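Fusolin (Unidentified entomopoxvirus, PDB 4OW5) probably acts as a chitin-binding lytic polysaccharide monooxygenase that enhances viral virulence, and crystallises in vivo into viral spindles. Local coordinates at residues A59-M62 with F63-N67; G238-E241 with E242-I245; Q330-K334 with D335-V339. One frame throughout, in Å; residues are numbered along the deposited sequence.

The three local contacts come in series along the chain and fall into two regions. Interaction 1 closes helix 52-64 within the domain of the lytic polysaccharide monooxygenase family. Interactions 2 and 3 follow strand 223-234, in the C-terminal extension: 238-245 is a loop, and 330-339 is a turn that runs into helix 338-352. The centre of interaction 1 lies 48 Å and 51 Å from those of interactions 2 and 3, on the opposite side of the chain's centre; the latter two are 25 Å apart, centre to centre. Both touch the second subunit, meeting its helices 32-47 and 10-17 respectively. Interaction 1 packs on its own chain's copies; by reaching the partner's, the extension contributes to the dimer contact.

Interaction 1: A59-M62 with F63-N67; sequences AQYM and FQQDN
The C-terminal turn of helix 52-64 brings Y61 and Q65, one helical turn apart, into a CH-pi contact. Q65 CG stands 3.6 Å from the centroid of the Y61 ring and only 10° off its normal, which places the methylene over the middle of the face. CG of Q65 lies anti to the carbonyl carbon (chi1 -66°), which puts it over the ring; the bend at the next bond helps turn the amide to within 22° of the ring plane. Q65 NE2 then donates to Q64 OE1 at 3.2 Å, coming from above the plane of that carbonyl. The Q65 side chain lies about 5 Å from that of H1, a residue seen to bind copper or zinc in structures of this protein, although no metal is bound to this chain. The backbone of the last helical turn keeps i to i+4 bonds: Q64 N to Q60 O at 2.9 Å, Q65 N to Y61 O at 3.0 Å and, weakly, F63 N to A59 O at 3.5 Å. Q65 is the first residue to leave helical backbone angles. Beyond the helix, D66 forms a salt bridge with R12 and N67 pairs by backbone with G2. On the buried side, M62 CE sits at the edge of the F63 ring, 3.9 Å from F63 CE1, while F63 also meets the ring of F20.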
loop_
_atom_site.group_PDB
_atom_site.type_symbol
_atom_site.label_atom_id
_atom_site.label_comp_id
_atom_site.label_asym_id
_atom_site.label_seq_id
_atom_site.Cartn_x
_atom_site.Cartn_y
_atom_site.Cartn_z
ATOM N N ALA A 59 5.724 3.583 -31.547
ATOM C CA ALA A 59 5.985 3.478 -30.098
ATOM C C ALA A 59 6.955 4.578 -29.628
ATOM O O ALA A 59 6.766 5.139 -28.544
ATOM C CB ALA A 59 6.534 2.107 -29.753
ATOM N N GLN A 60 7.965 4.904 -30.438
ATOM C CA GLN A 60 8.919 5.960 -30.060
ATOM C C GLN A 60 8.244 7.322 -30.133
ATOM O O GLN A 60 8.536 8.163 -29.284
ATOM C CB GLN A 60 10.200 5.940 -30.907
ATOM C CG GLN A 60 11.028 4.723 -30.602
ATOM C CD GLN A 60 12.182 4.496 -31.530
ATOM O OE1 GLN A 60 12.393 5.229 -32.483
ATOM N NE2 GLN A 60 12.944 3.449 -31.256
ATOM N N TYR A 61 7.306 7.519 -31.080
ATOM C CA TYR A 61 6.541 8.767 -31.199
ATOM C C TYR A 61 5.729 9.012 -29.926
ATOM O O TYR A 61 5.626 10.146 -29.452
ATOM C CB TYR A 61 5.619 8.730 -32.421
ATOM C CG TYR A 61 4.744 9.948 -32.596
ATOM C CD1 TYR A 61 3.472 10.000 -32.036
ATOM C CD2 TYR A 61 5.109 10.971 -33.462
ATOM C CE1 TYR A 61 2.636 11.084 -32.244
ATOM C CE2 TYR A 61 4.283 12.075 -33.670
ATOM C CZ TYR A 61 3.028 12.109 -33.092
ATOM O OH TYR A 61 2.189 13.164 -33.336
ATOM N N MET A 62 5.159 7.954 -29.367
ATOM C CA MET A 62 4.399 8.070 -28.113
ATOM C C MET A 62 5.294 8.636 -26.973
ATOM O O MET A 62 4.849 9.479 -26.190
ATOM C CB MET A 62 3.822 6.688 -27.756
ATOM C CG MET A 62 3.259 6.605 -26.381
ATOM S SD MET A 62 2.550 4.987 -25.931
ATOM C CE MET A 62 3.847 3.945 -26.331
ATOM N N PHE A 63 6.535 8.175 -26.867
ATOM C CA PHE A 63 7.454 8.663 -25.821
ATOM C C PHE A 63 8.033 10.067 -26.116
ATOM O O PHE A 63 8.135 10.918 -25.208
ATOM C CB PHE A 63 8.632 7.678 -25.648
ATOM C CG PHE A 63 8.379 6.484 -24.773
ATOM C CD1 PHE A 63 7.259 5.699 -24.947
ATOM C CD2 PHE A 63 9.335 6.056 -23.879
ATOM C CE1 PHE A 63 7.044 4.573 -24.147
ATOM C CE2 PHE A 63 9.160 4.897 -23.144
ATOM C CZ PHE A 63 7.991 4.198 -23.237
ATOM N N GLN A 64 8.489 10.268 -27.361
ATOM C CA GLN A 64 9.072 11.536 -27.814
ATOM C C GLN A 64 8.109 12.683 -27.697
ATOM O O GLN A 64 8.549 13.799 -27.417
ATOM C CB GLN A 64 9.520 11.425 -29.277
ATOM C CG GLN A 64 10.208 12.694 -29.845
ATOM C CD GLN A 64 10.066 12.892 -31.335
ATOM O OE1 GLN A 64 8.995 12.704 -31.917
ATOM N NE2 GLN A 64 11.093 13.457 -31.953
ATOM N N GLN A 65 6.803 12.451 -27.918
ATOM C CA GLN A 65 5.801 13.534 -27.882
ATOM C C GLN A 65 5.220 13.724 -26.498
ATOM O O GLN A 65 4.027 13.981 -26.376
ATOM C CB GLN A 65 4.683 13.224 -28.893
ATOM C CG GLN A 65 5.171 13.246 -30.342
ATOM C CD GLN A 65 5.533 14.641 -30.787
ATOM O OE1 GLN A 65 4.702 15.552 -30.822
ATOM N NE2 GLN A 65 6.800 14.893 -31.006
ATOM N N ASP A 66 6.060 13.701 -25.461
ATOM C CA ASP A 66 5.612 13.819 -24.081
ATOM C C ASP A 66 5.043 15.205 -23.773
ATOM O O ASP A 66 4.312 15.307 -22.827
ATOM C CB ASP A 66 6.732 13.453 -23.089
ATOM C CG ASP A 66 8.002 14.299 -23.089
ATOM O OD1 ASP A 66 8.175 15.149 -24.017
ATOM O OD2 ASP A 66 8.834 14.088 -22.208
ATOM N N ASN A 67 5.301 16.234 -24.608
ATOM C CA ASN A 67 4.770 17.584 -24.450
ATOM C C ASN A 67 3.534 17.787 -25.355
ATOM O O ASN A 67 2.994 18.885 -25.367
ATOM C CB ASN A 67 5.881 18.605 -24.753
ATOM C CG ASN A 67 6.291 18.643 -26.216
ATOM O OD1 ASN A 67 5.945 17.760 -27.014
ATOM N ND2 ASN A 67 7.067 19.614 -26.584
#

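Interaction 2: G238-E241 with E242-I245; sequences GINE and EDKI
E242 and N240 meet through their polar ends: N240 ND2 donates to E242 OE2 at 2.7 Å, on the anti side of the carboxylate and 17° out of its plane. The two flat groups are turned 77° apart. With chi1 at 62°, E242 swings its otherwise extended chain back toward N240, and E242 CG lies 3.3 Å from N240 ND2. A water that donates to N240 OD1 and accepts only weakly from E242 N links the other end of the amide to the E242 backbone. Next, D243 N bonds to N240 O at 2.9 Å, the first of two consecutive i to i+3 bonds that make this a short 3-10 turn in the loop after strand 223-234. This loop lies against helix 32-47 of the second subunit, where N40 and N43 bond to the backbone of D243 and I245; D243 OD2 is hydrogen-bonded to S114 of the same subunit. K244 N supplies the second such turn bond, to E241 O at 3.1 Å. Its extended side chain runs alongside E241, with K244 CD 3.6 Å from E241 OE2; the charged atoms, E241 OE2 and K244 NZ, are 4.2 Å apart, too far for a salt bridge, and E241 OE1 makes one with R246. I239 CD1 packs against the backbone there, 4.0 Å from K244 CA.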
loop_
_atom_site.group_PDB
_atom_site.type_symbol
_atom_site.label_atom_id
_atom_site.label_comp_id
_atom_site.label_asym_id
_atom_site.label_seq_id
_atom_site.Cartn_x
_atom_site.Cartn_y
_atom_site.Cartn_z
ATOM N N GLY A 238 5.516 3.417 13.166
ATOM C CA GLY A 238 5.480 3.475 14.613
ATOM C C GLY A 238 4.084 3.738 15.106
ATOM O O GLY A 238 3.129 3.791 14.331
ATOM N N ILE A 239 3.965 3.859 16.408
ATOM C CA ILE A 239 2.698 4.110 17.050
ATOM C C ILE A 239 2.137 5.475 16.653
ATOM O O ILE A 239 2.877 6.423 16.457
ATOM C CB ILE A 239 2.813 3.958 18.603
ATOM C CG1 ILE A 239 1.400 3.998 19.241
ATOM C CG2 ILE A 239 3.776 5.004 19.230
ATOM C CD1 ILE A 239 1.296 3.711 20.761
ATOM N N ASN A 240 0.817 5.532 16.483
ATOM C CA ASN A 240 0.080 6.764 16.257
ATOM C C ASN A 240 0.261 7.596 17.516
ATOM O O ASN A 240 -0.113 7.151 18.600
ATOM C CB ASN A 240 -1.400 6.429 15.998
ATOM C CG ASN A 240 -2.291 7.595 15.650
ATOM O OD1 ASN A 240 -1.844 8.722 15.532
ATOM N ND2 ASN A 240 -3.604 7.378 15.554
ATOM N N GLU A 241 0.911 8.750 17.417
ATOM C CA GLU A 241 1.210 9.576 18.605
ATOM C C GLU A 241 0.003 9.876 19.492
ATOM O O GLU A 241 0.161 9.940 20.706
ATOM C CB GLU A 241 1.870 10.900 18.197
ATOM C CG GLU A 241 3.333 10.725 17.814
ATOM C CD GLU A 241 4.247 10.452 18.995
ATOM O OE1 GLU A 241 4.179 11.210 19.991
ATOM O OE2 GLU A 241 5.020 9.469 18.934
ATOM N N GLU A 242 -1.201 9.975 18.940
ATOM C CA GLU A 242 -2.365 10.249 19.801
ATOM C C GLU A 242 -2.723 9.086 20.740
ATOM O O GLU A 242 -3.439 9.309 21.709
ATOM C CB GLU A 242 -3.595 10.638 18.986
ATOM C CG GLU A 242 -4.087 9.558 18.040
ATOM C CD GLU A 242 -5.229 9.985 17.155
ATOM O OE1 GLU A 242 -6.133 10.713 17.630
ATOM O OE2 GLU A 242 -5.254 9.532 15.988
ATOM N N ASP A 243 -2.216 7.865 20.471
ATOM C CA ASP A 243 -2.429 6.699 21.340
ATOM C C ASP A 243 -1.265 6.453 22.298
ATOM O O ASP A 243 -1.348 5.545 23.114
ATOM C CB ASP A 243 -2.573 5.447 20.472
ATOM C CG ASP A 243 -3.790 5.442 19.612
ATOM O OD1 ASP A 243 -4.696 6.280 19.856
ATOM O OD2 ASP A 243 -3.891 4.546 18.752
ATOM N N LYS A 244 -0.199 7.228 22.194
ATOM C CA LYS A 244 1.008 7.020 22.991
ATOM C C LYS A 244 0.911 7.532 24.435
ATOM O O LYS A 244 0.905 8.741 24.673
ATOM C CB LYS A 244 2.210 7.691 22.302
ATOM C CG LYS A 244 3.564 7.188 22.845
ATOM C CD LYS A 244 4.723 7.950 22.235
ATOM C CE LYS A 244 6.051 7.487 22.778
ATOM N NZ LYS A 244 7.162 8.405 22.401
ATOM N N ILE A 245 0.965 6.606 25.402
ATOM C CA ILE A 245 1.023 6.946 26.830
ATOM C C ILE A 245 2.507 7.134 27.177
ATOM O O ILE A 245 3.312 6.240 26.942
ATOM C CB ILE A 245 0.336 5.872 27.723
ATOM C CG1 ILE A 245 -1.120 5.664 27.293
ATOM C CG2 ILE A 245 0.427 6.228 29.253
ATOM C CD1 ILE A 245 -1.786 4.423 27.896
HETATM O O HOH W 1 -1.753 11.691 16.246
#

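Interaction 3: Q330-K334 with D335-V339; sequences QYNTK and DFNYV
N332 and V339 join the two arms of a tight reversal: V339 N donates to N332 OD1 at 3.1 Å, with the donor in the plane of the side-chain carbonyl. The same oxygen is 2.9 Å from Y338 N. N332 reaches this place because CG lies anti to its own carbonyl carbon (chi1 -69°), which carries the amide across to the start of helix 338-352. Nearer the turn, T333 and F336 form a single antiparallel hydrogen-bonded pair, T333 N to F336 O at 3.1 Å and, more weakly, F336 N to T333 O at 3.3 Å; the residues between them, K334 and D335, complete a type I beta turn. The close-packed flank is that of Y331 and Y338. Here Y331 CB presses on Y338 CD2 at 3.7 Å, and the ring planes are 48° apart, neither stacked nor edge-to-face. Y338 is buried, and its hydroxyl bonds to R13 of the second subunit.

The loose side is the exposed side chain of K334, which leads away from the hairpin in extended form. F336 leans its ring on W341 rather than on the opposite arm. T333 OG1, held between the backbone N and the carbonyl carbon (chi1 63°), is 2.9 Å from D335 OD1; this edge of the turn is held by the second subunit, T333 OG1 bonding to Q17 O and D335 OD1 to G19 N.

N337 occupies the N-cap position, its OD1 taking the N-H of E340. That oxygen lies 3.5 Å from N332 OD1, so two amide oxygens gather at one helix start, and the partial positive charge of the helix N-terminus probably helps to offset their mutual repulsion.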
loop_
_atom_site.group_PDB
_atom_site.type_symbol
_atom_site.label_atom_id
_atom_site.label_comp_id
_atom_site.label_asym_id
_atom_site.label_seq_id
_atom_site.Cartn_x
_atom_site.Cartn_y
_atom_site.Cartn_z
ATOM N N GLN A 330 18.110 -7.527 12.196
ATOM C CA GLN A 330 17.847 -6.529 13.241
ATOM C C GLN A 330 16.639 -6.940 14.101
ATOM O O GLN A 330 16.528 -6.462 15.220
ATOM C CB GLN A 330 17.588 -5.134 12.622
ATOM N N TYR A 331 15.736 -7.820 13.586
ATOM C CA TYR A 331 14.567 -8.276 14.332
ATOM C C TYR A 331 14.843 -9.569 15.126
ATOM O O TYR A 331 13.944 -10.057 15.800
ATOM C CB TYR A 331 13.365 -8.440 13.411
ATOM C CG TYR A 331 12.966 -7.121 12.784
ATOM C CD1 TYR A 331 13.538 -6.695 11.590
ATOM C CD2 TYR A 331 12.088 -6.258 13.429
ATOM C CE1 TYR A 331 13.183 -5.477 11.012
ATOM C CE2 TYR A 331 11.736 -5.031 12.870
ATOM C CZ TYR A 331 12.299 -4.634 11.668
ATOM O OH TYR A 331 11.972 -3.426 11.093
ATOM N N ASN A 332 16.071 -10.093 15.100
ATOM C CA ASN A 332 16.426 -11.223 15.963
ATOM C C ASN A 332 16.597 -10.687 17.382
ATOM O O ASN A 332 17.011 -9.549 17.561
ATOM C CB ASN A 332 17.714 -11.920 15.507
ATOM C CG ASN A 332 17.613 -12.679 14.218
ATOM O OD1 ASN A 332 16.540 -13.077 13.784
ATOM N ND2 ASN A 332 18.749 -12.937 13.584
ATOM N N THR A 333 16.230 -11.472 18.361
ATOM C CA THR A 333 16.426 -11.178 19.775
ATOM C C THR A 333 17.250 -12.308 20.340
ATOM O O THR A 333 17.401 -13.346 19.695
ATOM C CB THR A 333 15.092 -11.049 20.531
ATOM O OG1 THR A 333 14.394 -12.288 20.481
ATOM C CG2 THR A 333 14.254 -9.970 20.001
ATOM N N LYS A 334 17.665 -12.161 21.582
ATOM C CA LYS A 334 18.369 -13.234 22.268
ATOM C C LYS A 334 17.465 -14.479 22.497
ATOM O O LYS A 334 17.984 -15.571 22.677
ATOM C CB LYS A 334 18.917 -12.745 23.604
ATOM C CG LYS A 334 19.980 -11.695 23.457
ATOM C CD LYS A 334 20.530 -11.292 24.827
ATOM C CE LYS A 334 21.320 -10.010 24.692
ATOM N NZ LYS A 334 21.954 -9.605 25.969
ATOM N N ASP A 335 16.130 -14.330 22.498
ATOM C CA ASP A 335 15.243 -15.470 22.706
ATOM C C ASP A 335 14.400 -15.793 21.465
ATOM O O ASP A 335 13.495 -16.593 21.576
ATOM C CB ASP A 335 14.374 -15.260 23.956
ATOM C CG ASP A 335 13.534 -14.025 23.966
ATOM O OD1 ASP A 335 13.791 -13.127 23.138
ATOM O OD2 ASP A 335 12.655 -13.923 24.838
ATOM N N PHE A 336 14.740 -15.259 20.265
ATOM C CA PHE A 336 14.030 -15.636 19.039
ATOM C C PHE A 336 14.847 -15.389 17.788
ATOM O O PHE A 336 15.263 -14.252 17.537
ATOM C CB PHE A 336 12.697 -14.890 18.880
ATOM C CG PHE A 336 11.778 -15.569 17.881
ATOM C CD1 PHE A 336 11.247 -16.822 18.146
ATOM C CD2 PHE A 336 11.383 -14.920 16.724
ATOM C CE1 PHE A 336 10.333 -17.413 17.273
ATOM C CE2 PHE A 336 10.473 -15.516 15.847
ATOM C CZ PHE A 336 9.926 -16.737 16.151
ATOM N N ASN A 337 14.976 -16.432 16.952
ATOM C CA ASN A 337 15.613 -16.306 15.652
ATOM C C ASN A 337 14.512 -15.979 14.655
ATOM O O ASN A 337 13.894 -16.880 14.080
ATOM C CB ASN A 337 16.373 -17.571 15.262
ATOM C CG ASN A 337 17.280 -17.349 14.065
ATOM O OD1 ASN A 337 17.001 -16.520 13.180
ATOM N ND2 ASN A 337 18.406 -18.060 14.023
ATOM N N TYR A 338 14.273 -14.684 14.466
ATOM C CA TYR A 338 13.255 -14.185 13.535
ATOM C C TYR A 338 13.542 -14.558 12.083
ATOM O O TYR A 338 12.610 -14.855 11.338
ATOM C CB TYR A 338 13.154 -12.668 13.644
ATOM C CG TYR A 338 12.052 -12.074 12.801
ATOM C CD1 TYR A 338 10.721 -12.207 13.172
ATOM C CD2 TYR A 338 12.328 -11.481 11.577
ATOM C CE1 TYR A 338 9.695 -11.679 12.392
ATOM C CE2 TYR A 338 11.310 -10.939 10.788
ATOM C CZ TYR A 338 9.992 -11.039 11.203
ATOM O OH TYR A 338 8.948 -10.572 10.433
ATOM N N VAL A 339 14.816 -14.498 11.663
ATOM C CA VAL A 339 15.206 -14.788 10.282
ATOM C C VAL A 339 14.768 -16.217 9.922
ATOM O O VAL A 339 14.179 -16.415 8.856
ATOM C CB VAL A 339 16.726 -14.550 10.019
ATOM C CG1 VAL A 339 17.117 -15.000 8.610
ATOM C CG2 VAL A 339 17.075 -13.075 10.187
#